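Beta-galactosidase (Bacillus circulans subsp. alkalophilus, PDB 3TTY) hydrolyses beta-D-galactosides, releasing terminal non-reducing galactose, in a TIM-barrel active site that here holds galactose. Local coordinates at residues Leu293-Lys298 / Gln440-Ser445; Arg328-Gln333 / Met633-Glu638; Arg394-Val399 / Glu621-Gly626; Ser540-Ile545 / Ser588-Phe593. All coordinates share one frame; numbering follows the deposited sequence.

In the fold
Interactions 1, 2 and 3 gather where the three parts of the chain meet. Interaction 1 sets helix 284-296 of the TIM barrel against edge strand 441-444 of the ten-stranded mixed sheet; interaction 2 sets barrel helix 326-336 against the C-terminal five-stranded sheet; interaction 3 joins that small sheet to the segment leading into strand 399-402. Interactions 1 and 3, centres 12 Å apart, touch directly through Asp442 and Ser395, while interaction 2 lies about 21 Å from both centre to centre. Interaction 4 stands 26 Å or more away, centre to centre, at the opposite edge of the mixed sheet. In sequence, 293-298, 328-333 and 394-399 come first and their partners later, so distant segments tie the domains together.

Interaction 1 of 4, residues Leu293-Lys298 / Gln440-Ser445; sequences LMRGLK and QTDMIS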
loop_
_atom_site.group_PDB
_atom_site.type_symbol
_atom_site.label_atom_id
_atom_site.label_comp_id
_atom_site.label_asym_id
_atom_site.label_seq_id
_atom_site.Cartn_x
_atom_site.Cartn_y
_atom_site.Cartn_z
ATOM N N LEU A 293 -30.988 -7.117 7.494
ATOM C CA LEU A 293 -30.336 -8.416 7.461
ATOM C C LEU A 293 -30.324 -9.051 8.844
ATOM O O LEU A 293 -30.406 -10.266 8.977
ATOM C CB LEU A 293 -28.901 -8.282 6.940
ATOM C CG LEU A 293 -28.097 -9.578 6.875
ATOM C CD1 LEU A 293 -28.710 -10.534 5.843
ATOM C CD2 LEU A 293 -26.656 -9.282 6.537
ATOM N N MET A 294 -30.215 -8.237 9.885
ATOM C CA MET A 294 -30.123 -8.798 11.226
ATOM C C MET A 294 -31.467 -9.387 11.630
ATOM O O MET A 294 -31.546 -10.370 12.377
ATOM C CB MET A 294 -29.663 -7.746 12.239
ATOM C CG MET A 294 -28.251 -7.207 12.023
ATOM S SD MET A 294 -26.928 -8.411 12.204
ATOM C CE MET A 294 -26.724 -8.952 10.503
ATOM N N ARG A 295 -32.528 -8.760 11.147
ATOM C CA ARG A 295 -33.868 -9.277 11.348
ATOM C C ARG A 295 -34.020 -10.595 10.590
ATOM O O ARG A 295 -34.660 -11.533 11.065
ATOM C CB ARG A 295 -34.892 -8.263 10.846
ATOM C CG ARG A 295 -36.319 -8.692 11.024
ATOM C CD ARG A 295 -37.258 -7.564 10.639
ATOM N NE ARG A 295 -37.486 -7.451 9.200
ATOM C CZ ARG A 295 -37.194 -6.380 8.464
ATOM N NH1 ARG A 295 -36.618 -5.313 9.013
ATOM N NH2 ARG A 295 -37.485 -6.377 7.166
ATOM N N GLY A 296 -33.418 -10.662 9.411
ATOM C CA GLY A 296 -33.551 -11.837 8.567
ATOM C C GLY A 296 -32.793 -13.046 9.083
ATOM O O GLY A 296 -33.113 -14.184 8.739
ATOM N N LEU A 297 -31.789 -12.812 9.917
ATOM C CA LEU A 297 -30.974 -13.922 10.386
ATOM C C LEU A 297 -31.841 -14.981 11.062
ATOM O O LEU A 297 -31.556 -16.167 10.960
ATOM C CB LEU A 297 -29.852 -13.443 11.322
ATOM C CG LEU A 297 -28.754 -12.560 10.719
ATOM C CD1 LEU A 297 -27.620 -12.332 11.726
ATOM C CD2 LEU A 297 -28.220 -13.191 9.419
ATOM N N LYS A 298 -32.892 -14.558 11.759
ATOM C CA LYS A 298 -33.817 -15.520 12.357
ATOM C C LYS A 298 -35.211 -15.377 11.766
ATOM O O LYS A 298 -36.214 -15.430 12.484
ATOM C CB LYS A 298 -33.852 -15.411 13.884
ATOM C CG LYS A 298 -32.558 -15.836 14.530
ATOM C CD LYS A 298 -32.551 -15.582 16.019
ATOM C CE LYS A 298 -33.154 -16.748 16.789
ATOM N NZ LYS A 298 -32.573 -18.044 16.389
ATOM N N GLN A 440 -41.782 -2.158 1.349
ATOM C CA GLN A 440 -41.367 -2.962 2.486
ATOM C C GLN A 440 -40.639 -4.205 1.987
ATOM O O GLN A 440 -41.156 -4.942 1.146
ATOM C CB GLN A 440 -42.581 -3.355 3.315
ATOM C CG GLN A 440 -42.248 -4.174 4.549
ATOM C CD GLN A 440 -41.525 -3.364 5.621
ATOM O OE1 GLN A 440 -41.475 -2.124 5.567
ATOM N NE2 GLN A 440 -40.952 -4.069 6.600
ATOM N N THR A 441 -39.436 -4.434 2.500
ATOM C CA THR A 441 -38.593 -5.507 1.995
ATOM C C THR A 441 -37.865 -6.235 3.124
ATOM O O THR A 441 -37.497 -5.631 4.136
ATOM C CB THR A 441 -37.538 -4.949 1.030
ATOM O OG1 THR A 441 -36.722 -4.022 1.744
ATOM C CG2 THR A 441 -38.183 -4.205 -0.107
ATOM N N ASP A 442 -37.673 -7.537 2.950
ATOM C CA ASP A 442 -36.875 -8.340 3.871
ATOM C C ASP A 442 -35.612 -8.820 3.189
ATOM O O ASP A 442 -35.667 -9.333 2.068
ATOM C CB ASP A 442 -37.627 -9.599 4.293
ATOM C CG ASP A 442 -38.831 -9.304 5.123
ATOM O OD1 ASP A 442 -38.889 -8.202 5.713
ATOM O OD2 ASP A 442 -39.703 -10.195 5.196
ATOM N N MET A 443 -34.484 -8.684 3.882
ATOM C CA MET A 443 -33.265 -9.381 3.499
ATOM C C MET A 443 -33.411 -10.817 3.987
ATOM O O MET A 443 -33.785 -11.044 5.138
ATOM C CB MET A 443 -32.047 -8.721 4.144
ATOM C CG MET A 443 -31.799 -7.294 3.686
ATOM S SD MET A 443 -31.426 -7.204 1.931
ATOM C CE MET A 443 -30.151 -8.459 1.814
ATOM N N ILE A 444 -33.142 -11.785 3.117
ATOM C CA ILE A 444 -33.364 -13.185 3.482
ATOM C C ILE A 444 -32.216 -14.091 3.063
ATOM O O ILE A 444 -31.425 -13.735 2.197
ATOM C CB ILE A 444 -34.665 -13.739 2.857
ATOM C CG1 ILE A 444 -34.573 -13.738 1.324
ATOM C CG2 ILE A 444 -35.879 -12.947 3.341
ATOM C CD1 ILE A 444 -35.595 -14.657 0.654
ATOM N N SER A 445 -32.119 -15.259 3.695
ATOM C CA SER A 445 -31.166 -16.272 3.264
ATOM C C SER A 445 -31.658 -16.946 1.972
ATOM O O SER A 445 -32.842 -16.851 1.605
ATOM C CB SER A 445 -30.957 -17.321 4.352
ATOM O OG SER A 445 -31.920 -18.361 4.248
HETATM O O HOH W 1 -34.083 -15.278 6.109
#
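Arg295 bonded to Asp442, and Leu293 packed on Met443, carry a helix-to-strand contact in which the C-terminal part of helix 284-296, outside the TIM barrel, meets strand 441-444 at the edge of a mixed sheet. The polar part is a salt bridge. Arg295 CG is anti to the backbone N (chi1 -179°), and the chain bends at chi3. Its NH2 gives a nearly straight hydrogen bond, 2.7 Å long and 163° at the hydrogen, to Asp442 OD1, which lies close to the guanidinium plane and is approached on its anti side. The planes are 66° apart, and NH2 alone of the guanidinium nitrogens bonds to Asp442. The same NH2 gives a weak bond to Thr441 O at 3.1 Å, while His337 O holds NH1; arginine suits this place by serving several acceptors. Ser395 and Tyr453 also grip Asp442.

In the apolar part, Met443 CB lies 3.7 Å from Leu293 CA, and Leu293 CD1 approaches that CB at 4.2 Å. Buried leucine supplies aliphatic surface; flexible methionine, bent at chi2 and chi3, folds between this helix and helix 423-435.

Backbone meets backbone at Gly296. Its CA makes a CA-H...O contact of 3.5 Å with Met443 O, an approach that a side chain would obstruct. One water finishes the junction, donating to Gly296 O and accepting from Ser445 N at 3.1 Å.

Interaction 2 of 4, residues Arg328-Gln333 / Met633-Glu638; sequences RLWSYQ and MNHNAE
Leu329 is the tight centre of this contact, its two methyl branches dividing the work between Met633 and His635. CD2 packs on Met633 CB at 3.6 Å, whereas CD1 reaches the His635 ring, 3.3 Å from ND1, and also approaches Asn634 O. A branched aliphatic residue suits a place that must fill two directions at once. Met633 answers with a flexible thioether: CG lies anti to the carbonyl carbon, and an extended chi2 (160°) carries SD outward to 3.6 Å from Gln333 CA and close to Tyr332 O, a soft sulphur laid against the helix backbone.

The polar side is held less directly, for no hydrogen bond joins the two segments. Gln333 and His635 cross at about a right angle, NE2 of the amide 3.7 Å from CE1 of the ring. A common outside partner secures both side chains, for Glu618 OE1 accepts from the Gln333 amide and is bonded to the imidazole. Phe284 stacks on that ring. At ND1 a water mediates, accepting from Trp330 NE1 at 2.8 Å and pairing with His635 ND1 at 2.6 Å. Beyond His635 the chain runs away from helix 326-336, out to exposed Ala637 and Glu638. Back at the strand end, buried Asn634 OD1 accepts from Asn636 ND2 at 2.7 Å.

A second bond to that oxygen, from Asn636 N, defines an Asx turn, which shapes the end of strand 627-634 where the small C-terminal sheet lies against an outer helix of the TIM barrel.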
loop_
_atom_site.group_PDB
_atom_site.type_symbol
_atom_site.label_atom_id
_atom_site.label_comp_id
_atom_site.label_asym_id
_atom_site.label_seq_id
_atom_site.Cartn_x
_atom_site.Cartn_y
_atom_site.Cartn_z
ATOM N N ARG A 328 -30.826 10.148 17.630
ATOM C CA ARG A 328 -32.220 9.717 17.770
ATOM C C ARG A 328 -32.763 9.104 16.472
ATOM O O ARG A 328 -33.408 8.059 16.493
ATOM C CB ARG A 328 -33.085 10.897 18.196
ATOM C CG ARG A 328 -34.556 10.597 18.367
ATOM C CD ARG A 328 -35.205 11.826 18.971
ATOM N NE ARG A 328 -36.651 11.724 19.117
ATOM C CZ ARG A 328 -37.519 12.093 18.180
ATOM N NH1 ARG A 328 -37.085 12.567 17.020
ATOM N NH2 ARG A 328 -38.822 11.983 18.398
ATOM N N LEU A 329 -32.498 9.774 15.351
ATOM C CA LEU A 329 -32.863 9.281 14.021
ATOM C C LEU A 329 -32.407 7.836 13.824
ATOM O O LEU A 329 -33.200 6.960 13.495
ATOM C CB LEU A 329 -32.203 10.145 12.946
ATOM C CG LEU A 329 -32.955 10.547 11.676
ATOM C CD1 LEU A 329 -31.964 10.751 10.544
ATOM C CD2 LEU A 329 -34.030 9.553 11.270
ATOM N N TRP A 330 -31.114 7.608 14.040
ATOM C CA TRP A 330 -30.488 6.308 13.797
ATOM C C TRP A 330 -30.890 5.221 14.795
ATOM O O TRP A 330 -30.782 4.029 14.490
ATOM C CB TRP A 330 -28.961 6.452 13.741
ATOM C CG TRP A 330 -28.488 7.227 12.557
ATOM C CD1 TRP A 330 -29.265 7.815 11.611
ATOM C CD2 TRP A 330 -27.127 7.496 12.188
ATOM N NE1 TRP A 330 -28.481 8.428 10.667
ATOM C CE2 TRP A 330 -27.163 8.251 10.996
ATOM C CE3 TRP A 330 -25.884 7.174 12.751
ATOM C CZ2 TRP A 330 -26.008 8.694 10.353
ATOM C CZ3 TRP A 330 -24.728 7.616 12.110
ATOM C CH2 TRP A 330 -24.799 8.367 10.921
ATOM N N SER A 331 -31.337 5.630 15.982
ATOM C CA SER A 331 -31.903 4.690 16.960
ATOM C C SER A 331 -33.271 4.192 16.505
ATOM O O SER A 331 -33.532 2.994 16.531
ATOM C CB SER A 331 -32.036 5.325 18.357
ATOM O OG SER A 331 -30.793 5.788 18.850
ATOM N N TYR A 332 -34.151 5.112 16.106
ATOM C CA TYR A 332 -35.459 4.703 15.601
ATOM C C TYR A 332 -35.369 3.999 14.247
ATOM O O TYR A 332 -36.252 3.213 13.889
ATOM C CB TYR A 332 -36.438 5.875 15.539
ATOM C CG TYR A 332 -36.967 6.273 16.896
ATOM C CD1 TYR A 332 -37.676 5.368 17.676
ATOM C CD2 TYR A 332 -36.754 7.548 17.398
ATOM C CE1 TYR A 332 -38.155 5.721 18.930
ATOM C CE2 TYR A 332 -37.227 7.909 18.642
ATOM C CZ TYR A 332 -37.924 6.990 19.401
ATOM O OH TYR A 332 -38.402 7.354 20.629
ATOM N N GLN A 333 -34.308 4.274 13.493
ATOM C CA GLN A 333 -34.098 3.531 12.265
ATOM C C GLN A 333 -33.892 2.050 12.598
ATOM O O GLN A 333 -34.442 1.182 11.926
ATOM C CB GLN A 333 -32.929 4.076 11.440
ATOM C CG GLN A 333 -32.925 3.549 9.998
ATOM C CD GLN A 333 -31.660 3.911 9.248
ATOM O OE1 GLN A 333 -30.575 3.977 9.834
ATOM N NE2 GLN A 333 -31.793 4.155 7.942
ATOM N N MET A 633 -38.972 8.605 8.783
ATOM C CA MET A 633 -37.672 9.079 9.218
ATOM C C MET A 633 -37.085 10.009 8.190
ATOM O O MET A 633 -36.783 9.612 7.068
ATOM C CB MET A 633 -36.769 7.891 9.522
ATOM C CG MET A 633 -37.384 7.025 10.632
ATOM S SD MET A 633 -36.785 5.344 10.753
ATOM C CE MET A 633 -37.375 4.631 9.211
ATOM N N ASN A 634 -36.946 11.268 8.580
ATOM C CA ASN A 634 -36.451 12.288 7.680
ATOM C C ASN A 634 -34.963 12.479 7.847
ATOM O O ASN A 634 -34.535 13.112 8.798
ATOM C CB ASN A 634 -37.166 13.613 7.939
ATOM C CG ASN A 634 -36.708 14.705 7.004
ATOM O OD1 ASN A 634 -35.977 14.448 6.039
ATOM N ND2 ASN A 634 -37.139 15.938 7.273
ATOM N N HIS A 635 -34.180 11.943 6.919
ATOM C CA HIS A 635 -32.728 12.079 6.968
ATOM C C HIS A 635 -32.217 13.448 6.502
ATOM O O HIS A 635 -31.047 13.784 6.711
ATOM C CB HIS A 635 -32.066 10.959 6.155
ATOM C CG HIS A 635 -32.394 9.580 6.650
ATOM N ND1 HIS A 635 -31.775 9.017 7.743
ATOM C CD2 HIS A 635 -33.273 8.655 6.197
ATOM C CE1 HIS A 635 -32.260 7.806 7.947
ATOM N NE2 HIS A 635 -33.171 7.561 7.023
ATOM N N ASN A 636 -33.090 14.233 5.871
ATOM C CA ASN A 636 -32.710 15.562 5.379
ATOM C C ASN A 636 -32.463 16.563 6.504
ATOM O O ASN A 636 -33.059 16.462 7.577
ATOM C CB ASN A 636 -33.777 16.123 4.436
ATOM C CG ASN A 636 -34.085 15.195 3.294
ATOM O OD1 ASN A 636 -33.391 15.193 2.278
ATOM N ND2 ASN A 636 -35.139 14.404 3.444
ATOM N N ALA A 637 -31.588 17.533 6.251
ATOM C CA ALA A 637 -31.304 18.585 7.230
ATOM C C ALA A 637 -32.381 19.672 7.192
ATOM O O ALA A 637 -32.259 20.707 7.852
ATOM C CB ALA A 637 -29.920 19.191 6.983
ATOM N N GLU A 638 -33.433 19.425 6.417
ATOM C CA GLU A 638 -34.508 20.393 6.243
ATOM C C GLU A 638 -35.856 19.745 6.549
ATOM O O GLU A 638 -36.038 18.540 6.362
ATOM C CB GLU A 638 -34.508 20.946 4.810
ATOM C CG GLU A 638 -33.145 21.477 4.319
ATOM C CD GLU A 638 -32.412 20.503 3.388
ATOM O OE1 GLU A 638 -33.082 19.678 2.717
ATOM O OE2 GLU A 638 -31.159 20.567 3.324
HETATM O O HOH W 2 -29.494 9.939 8.524
#

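Interaction 3 of 4, residues Arg394-Val399 / Glu621-Gly626; sequences RSEAKV and ERVKNG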
loop_
_atom_site.group_PDB
_atom_site.type_symbol
_atom_site.label_atom_id
_atom_site.label_comp_id
_atom_site.label_asym_id
_atom_site.label_seq_id
_atom_site.Cartn_x
_atom_site.Cartn_y
_atom_site.Cartn_z
ATOM N N ARG A 394 -43.617 -7.206 13.617
ATOM C CA ARG A 394 -42.860 -7.878 12.568
ATOM C C ARG A 394 -43.068 -7.283 11.180
ATOM O O ARG A 394 -44.022 -6.543 10.955
ATOM C CB ARG A 394 -43.169 -9.376 12.588
ATOM C CG ARG A 394 -42.747 -10.027 13.903
ATOM C CD ARG A 394 -43.318 -11.420 14.061
ATOM N NE ARG A 394 -42.515 -12.424 13.373
ATOM C CZ ARG A 394 -41.548 -13.134 13.948
ATOM N NH1 ARG A 394 -41.252 -12.959 15.237
ATOM N NH2 ARG A 394 -40.875 -14.025 13.230
ATOM N N SER A 395 -42.154 -7.586 10.263
ATOM C CA SER A 395 -42.295 -7.176 8.870
ATOM C C SER A 395 -43.308 -8.050 8.148
ATOM O O SER A 395 -43.369 -9.260 8.379
ATOM C CB SER A 395 -40.954 -7.271 8.132
ATOM O OG SER A 395 -41.158 -7.179 6.727
ATOM N N GLU A 396 -44.096 -7.434 7.269
ATOM C CA GLU A 396 -44.995 -8.175 6.384
ATOM C C GLU A 396 -44.657 -7.900 4.925
ATOM O O GLU A 396 -45.531 -7.859 4.061
ATOM C CB GLU A 396 -46.469 -7.884 6.719
ATOM C CG GLU A 396 -46.907 -8.640 7.984
ATOM C CD GLU A 396 -48.358 -8.433 8.371
ATOM O OE1 GLU A 396 -49.091 -7.710 7.654
ATOM O OE2 GLU A 396 -48.762 -9.002 9.412
ATOM N N ALA A 397 -43.363 -7.726 4.675
ATOM C CA ALA A 397 -42.826 -7.528 3.336
ATOM C C ALA A 397 -43.376 -8.541 2.349
ATOM O O ALA A 397 -43.603 -9.703 2.705
ATOM C CB ALA A 397 -41.305 -7.604 3.359
ATOM N N LYS A 398 -43.589 -8.083 1.115
ATOM C CA LYS A 398 -43.983 -8.949 0.004
ATOM C C LYS A 398 -42.818 -9.044 -0.954
ATOM O O LYS A 398 -42.877 -9.767 -1.944
ATOM C CB LYS A 398 -45.195 -8.388 -0.756
ATOM C CG LYS A 398 -46.466 -8.248 0.058
ATOM C CD LYS A 398 -46.880 -9.554 0.688
ATOM C CE LYS A 398 -48.172 -9.372 1.478
ATOM N NZ LYS A 398 -49.269 -8.772 0.640
ATOM N N VAL A 399 -41.763 -8.289 -0.670
ATOM C CA VAL A 399 -40.572 -8.320 -1.502
ATOM C C VAL A 399 -39.377 -8.778 -0.657
ATOM O O VAL A 399 -39.177 -8.289 0.458
ATOM C CB VAL A 399 -40.298 -6.929 -2.120
ATOM C CG1 VAL A 399 -39.016 -6.936 -2.945
ATOM C CG2 VAL A 399 -41.495 -6.469 -2.954
ATOM N N GLU A 621 -42.182 -0.422 7.890
ATOM C CA GLU A 621 -43.351 -0.869 8.620
ATOM C C GLU A 621 -43.072 -2.071 9.503
ATOM O O GLU A 621 -42.409 -3.019 9.086
ATOM C CB GLU A 621 -44.489 -1.211 7.645
ATOM C CG GLU A 621 -45.771 -1.692 8.346
ATOM C CD GLU A 621 -46.761 -2.365 7.394
ATOM O OE1 GLU A 621 -46.353 -3.311 6.685
ATOM O OE2 GLU A 621 -47.942 -1.944 7.345
ATOM N N ARG A 622 -43.587 -2.022 10.725
ATOM C CA ARG A 622 -43.685 -3.202 11.568
ATOM C C ARG A 622 -45.151 -3.389 11.950
ATOM O O ARG A 622 -45.875 -2.418 12.164
ATOM C CB ARG A 622 -42.807 -3.069 12.818
ATOM C CG ARG A 622 -41.307 -3.025 12.541
ATOM C CD ARG A 622 -40.488 -2.828 13.824
ATOM N NE ARG A 622 -40.510 -4.003 14.691
ATOM C CZ ARG A 622 -39.880 -4.101 15.859
ATOM N NH1 ARG A 622 -39.155 -3.095 16.326
ATOM N NH2 ARG A 622 -39.989 -5.208 16.572
ATOM N N VAL A 623 -45.575 -4.643 12.042
ATOM C CA VAL A 623 -46.970 -4.982 12.267
ATOM C C VAL A 623 -47.119 -5.885 13.479
ATOM O O VAL A 623 -46.393 -6.863 13.636
ATOM C CB VAL A 623 -47.565 -5.700 11.035
ATOM C CG1 VAL A 623 -48.956 -6.222 11.343
ATOM C CG2 VAL A 623 -47.579 -4.770 9.823
ATOM N N LYS A 624 -48.063 -5.552 14.344
ATOM C CA LYS A 624 -48.282 -6.321 15.561
ATOM C C LYS A 624 -49.769 -6.624 15.655
ATOM O O LYS A 624 -50.589 -5.721 15.843
ATOM C CB LYS A 624 -47.806 -5.533 16.785
ATOM C CG LYS A 624 -47.918 -6.274 18.119
ATOM C CD LYS A 624 -47.560 -5.331 19.266
ATOM C CE LYS A 624 -47.105 -6.078 20.506
ATOM N NZ LYS A 624 -46.449 -5.134 21.463
ATOM N N ASN A 625 -50.107 -7.898 15.485
ATOM C CA ASN A 625 -51.499 -8.338 15.404
ATOM C C ASN A 625 -52.325 -7.644 14.299
ATOM O O ASN A 625 -52.146 -7.925 13.106
ATOM C CB ASN A 625 -52.151 -8.237 16.780
ATOM C CG ASN A 625 -51.482 -9.153 17.793
ATOM O OD1 ASN A 625 -50.983 -8.704 18.831
ATOM N ND2 ASN A 625 -51.446 -10.448 17.478
ATOM N N GLY A 626 -53.222 -6.742 14.676
ATOM C CA GLY A 626 -53.995 -6.041 13.666
ATOM C C GLY A 626 -53.536 -4.618 13.418
ATOM O O GLY A 626 -54.230 -3.838 12.761
HETATM O O HOH W 3 -44.144 -4.403 7.412
#
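Arg394 and Val623 face each other as a single antiparallel hydrogen-bonded pair, a lone beta bridge that lays the segment ahead of strand 399-402 alongside edge strand 617-624. Arg394 N donates to Val623 O at 2.8 Å with a nearly straight 168° bond, and Val623 N returns a bond of 2.7 Å to Arg394 O. That carbonyl also receives a CA-H...O contact from Arg622 CA at 3.4 Å.

Among the side chains, Val623 meets Glu396 at about a right angle. The glutamate chain is extended beyond CG (chi2 -179°), and its carboxylate lies against both valine methyls: OE2 is 3.4 Å from CG1, and OE1 is 4.0 Å from CG2. The branched residue suits a strand, and its methyls give the exposed carboxylate a carbon surface to lie against. Ser395 turns away from the strand; its OG accepts from Ala397 N, making an ST turn, and is bonded to Asp442. Arg622 reaches into the protein, where Asp340 and main-chain carbonyls hold its guanidinium.

A water accepts from Glu396 N and donates to Glu621 OE1 at 2.6 Å, with a weaker bond to Glu621 O. Glu396 OE1 and Glu621 OE1 are 5.3 Å apart, and their likely repulsion is probably eased by Arg674, which forms a salt bridge with Glu621. No salt bridge links the two segments; two backbone bonds and a water join them instead.

Interaction 4 of 4, residues Ser540-Ile545 / Ser588-Phe593; sequences SYSCGI and SPDADF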
loop_
_atom_site.group_PDB
_atom_site.type_symbol
_atom_site.label_atom_id
_atom_site.label_comp_id
_atom_site.label_asym_id
_atom_site.label_seq_id
_atom_site.Cartn_x
_atom_site.Cartn_y
_atom_site.Cartn_z
ATOM N N SER A 540 -33.391 5.028 -23.007
ATOM C CA SER A 540 -32.071 4.477 -22.700
ATOM C C SER A 540 -31.653 4.698 -21.255
ATOM O O SER A 540 -32.013 5.710 -20.647
ATOM C CB SER A 540 -31.012 5.098 -23.615
ATOM O OG SER A 540 -31.208 4.692 -24.957
ATOM N N TYR A 541 -30.892 3.749 -20.712
ATOM C CA TYR A 541 -30.249 3.921 -19.404
ATOM C C TYR A 541 -28.797 3.462 -19.513
ATOM O O TYR A 541 -28.419 2.823 -20.487
ATOM C CB TYR A 541 -30.965 3.120 -18.318
ATOM C CG TYR A 541 -32.433 3.441 -18.177
ATOM C CD1 TYR A 541 -32.881 4.367 -17.238
ATOM C CD2 TYR A 541 -33.375 2.822 -18.989
ATOM C CE1 TYR A 541 -34.230 4.667 -17.114
ATOM C CE2 TYR A 541 -34.723 3.103 -18.869
ATOM C CZ TYR A 541 -35.145 4.031 -17.934
ATOM O OH TYR A 541 -36.485 4.316 -17.827
ATOM N N SER A 542 -27.974 3.792 -18.526
ATOM C CA SER A 542 -26.595 3.322 -18.564
ATOM C C SER A 542 -26.439 2.052 -17.736
ATOM O O SER A 542 -27.220 1.802 -16.810
ATOM C CB SER A 542 -25.632 4.405 -18.084
ATOM O OG SER A 542 -26.020 4.870 -16.809
ATOM N N CYS A 543 -25.446 1.239 -18.087
ATOM C CA CYS A 543 -25.110 0.082 -17.269
ATOM C C CYS A 543 -23.609 -0.112 -17.318
ATOM O O CYS A 543 -22.943 0.470 -18.165
ATOM C CB CYS A 543 -25.831 -1.173 -17.761
ATOM S SG CYS A 543 -25.272 -1.750 -19.380
ATOM N N GLY A 544 -23.072 -0.929 -16.420
ATOM C CA GLY A 544 -21.631 -1.045 -16.317
ATOM C C GLY A 544 -21.085 -2.240 -15.562
ATOM O O GLY A 544 -21.811 -3.170 -15.209
ATOM N N ILE A 545 -19.777 -2.194 -15.327
ATOM C CA ILE A 545 -19.064 -3.211 -14.571
ATOM C C ILE A 545 -18.942 -4.518 -15.344
ATOM O O ILE A 545 -17.865 -4.836 -15.844
ATOM C CB ILE A 545 -19.670 -3.423 -13.184
ATOM C CG1 ILE A 545 -19.862 -2.071 -12.493
ATOM C CG2 ILE A 545 -18.761 -4.316 -12.348
ATOM C CD1 ILE A 545 -20.237 -2.172 -11.017
ATOM N N SER A 588 -24.959 -4.446 -14.735
ATOM C CA SER A 588 -25.209 -3.656 -13.537
ATOM C C SER A 588 -25.714 -2.294 -13.971
ATOM O O SER A 588 -24.945 -1.474 -14.507
ATOM C CB SER A 588 -23.944 -3.495 -12.698
ATOM O OG SER A 588 -24.264 -2.902 -11.448
ATOM N N PRO A 589 -27.009 -2.044 -13.748
ATOM C CA PRO A 589 -27.694 -0.882 -14.315
ATOM C C PRO A 589 -27.691 0.324 -13.374
ATOM O O PRO A 589 -27.604 0.142 -12.156
ATOM C CB PRO A 589 -29.132 -1.393 -14.516
ATOM C CG PRO A 589 -29.194 -2.777 -13.817
ATOM C CD PRO A 589 -27.942 -2.889 -12.991
ATOM N N ASP A 590 -27.790 1.530 -13.935
ATOM C CA ASP A 590 -27.885 2.746 -13.124
ATOM C C ASP A 590 -29.163 2.785 -12.292
ATOM O O ASP A 590 -30.050 1.938 -12.442
ATOM C CB ASP A 590 -27.755 4.015 -13.980
ATOM C CG ASP A 590 -28.939 4.231 -14.920
ATOM O OD1 ASP A 590 -30.088 3.868 -14.577
ATOM O OD2 ASP A 590 -28.707 4.796 -16.008
ATOM N N ALA A 591 -29.245 3.781 -11.420
ATOM C CA ALA A 591 -30.285 3.846 -10.406
ATOM C C ALA A 591 -31.657 4.144 -10.992
ATOM O O ALA A 591 -32.682 3.690 -10.467
ATOM C CB ALA A 591 -29.922 4.886 -9.335
ATOM N N ASP A 592 -31.685 4.925 -12.064
ATOM C CA ASP A 592 -32.953 5.248 -12.706
ATOM C C ASP A 592 -33.573 3.977 -13.289
ATOM O O ASP A 592 -34.782 3.754 -13.160
ATOM C CB ASP A 592 -32.780 6.320 -13.795
ATOM C CG ASP A 592 -32.319 7.667 -13.235
ATOM O OD1 ASP A 592 -32.607 7.982 -12.048
ATOM O OD2 ASP A 592 -31.661 8.412 -13.996
ATOM N N PHE A 593 -32.750 3.140 -13.919
ATOM C CA PHE A 593 -33.253 1.872 -14.440
ATOM C C PHE A 593 -33.854 1.026 -13.326
ATOM O O PHE A 593 -34.992 0.568 -13.434
ATOM C CB PHE A 593 -32.167 1.068 -15.159
ATOM C CG PHE A 593 -32.644 -0.279 -15.638
ATOM C CD1 PHE A 593 -33.241 -0.415 -16.885
ATOM C CD2 PHE A 593 -32.529 -1.399 -14.827
ATOM C CE1 PHE A 593 -33.684 -1.645 -17.325
ATOM C CE2 PHE A 593 -32.973 -2.630 -15.260
ATOM C CZ PHE A 593 -33.553 -2.750 -16.515
#
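Asp590 grips Ser542 through one carboxylate oxygen. Its OD2 accepts from Ser542 N at 2.8 Å, met from above the carboxylate plane, and from Ser542 OG through the anti lone pair; serine's short hydroxyl can join its own N-H in binding OD2. The other oxygen, OD1, caps the helix that begins at Ala591 by accepting from Phe593 N at 2.8 Å, with an angle of 169° at the hydrogen. An aspartate suits this N-cap because its short side chain can serve strand and helix together; CG sits between the backbone N and carbonyl carbon (chi1 68°).

In the backbone, Asp590 N donates to Ser542 O at 2.9 Å and Gly544 N to Ser588 O at 2.7 Å, while Cys543 and Pro589 form a non-hydrogen-bonded antiparallel pair.

The aromatic contact is T-shaped, centroids 5.7 Å apart and planes at 77°: flat Tyr541 offers a face to the edge of Phe593 and, in a CH-pi contact, to Phe593 CA.

Strand 540-544 lies between strand 525-530 and edge strand 587-589 of the mixed sheet; helix 591-604 starts directly from that edge, and Ser588 OG reaches Glu426 and Lys429 of helix 423-435.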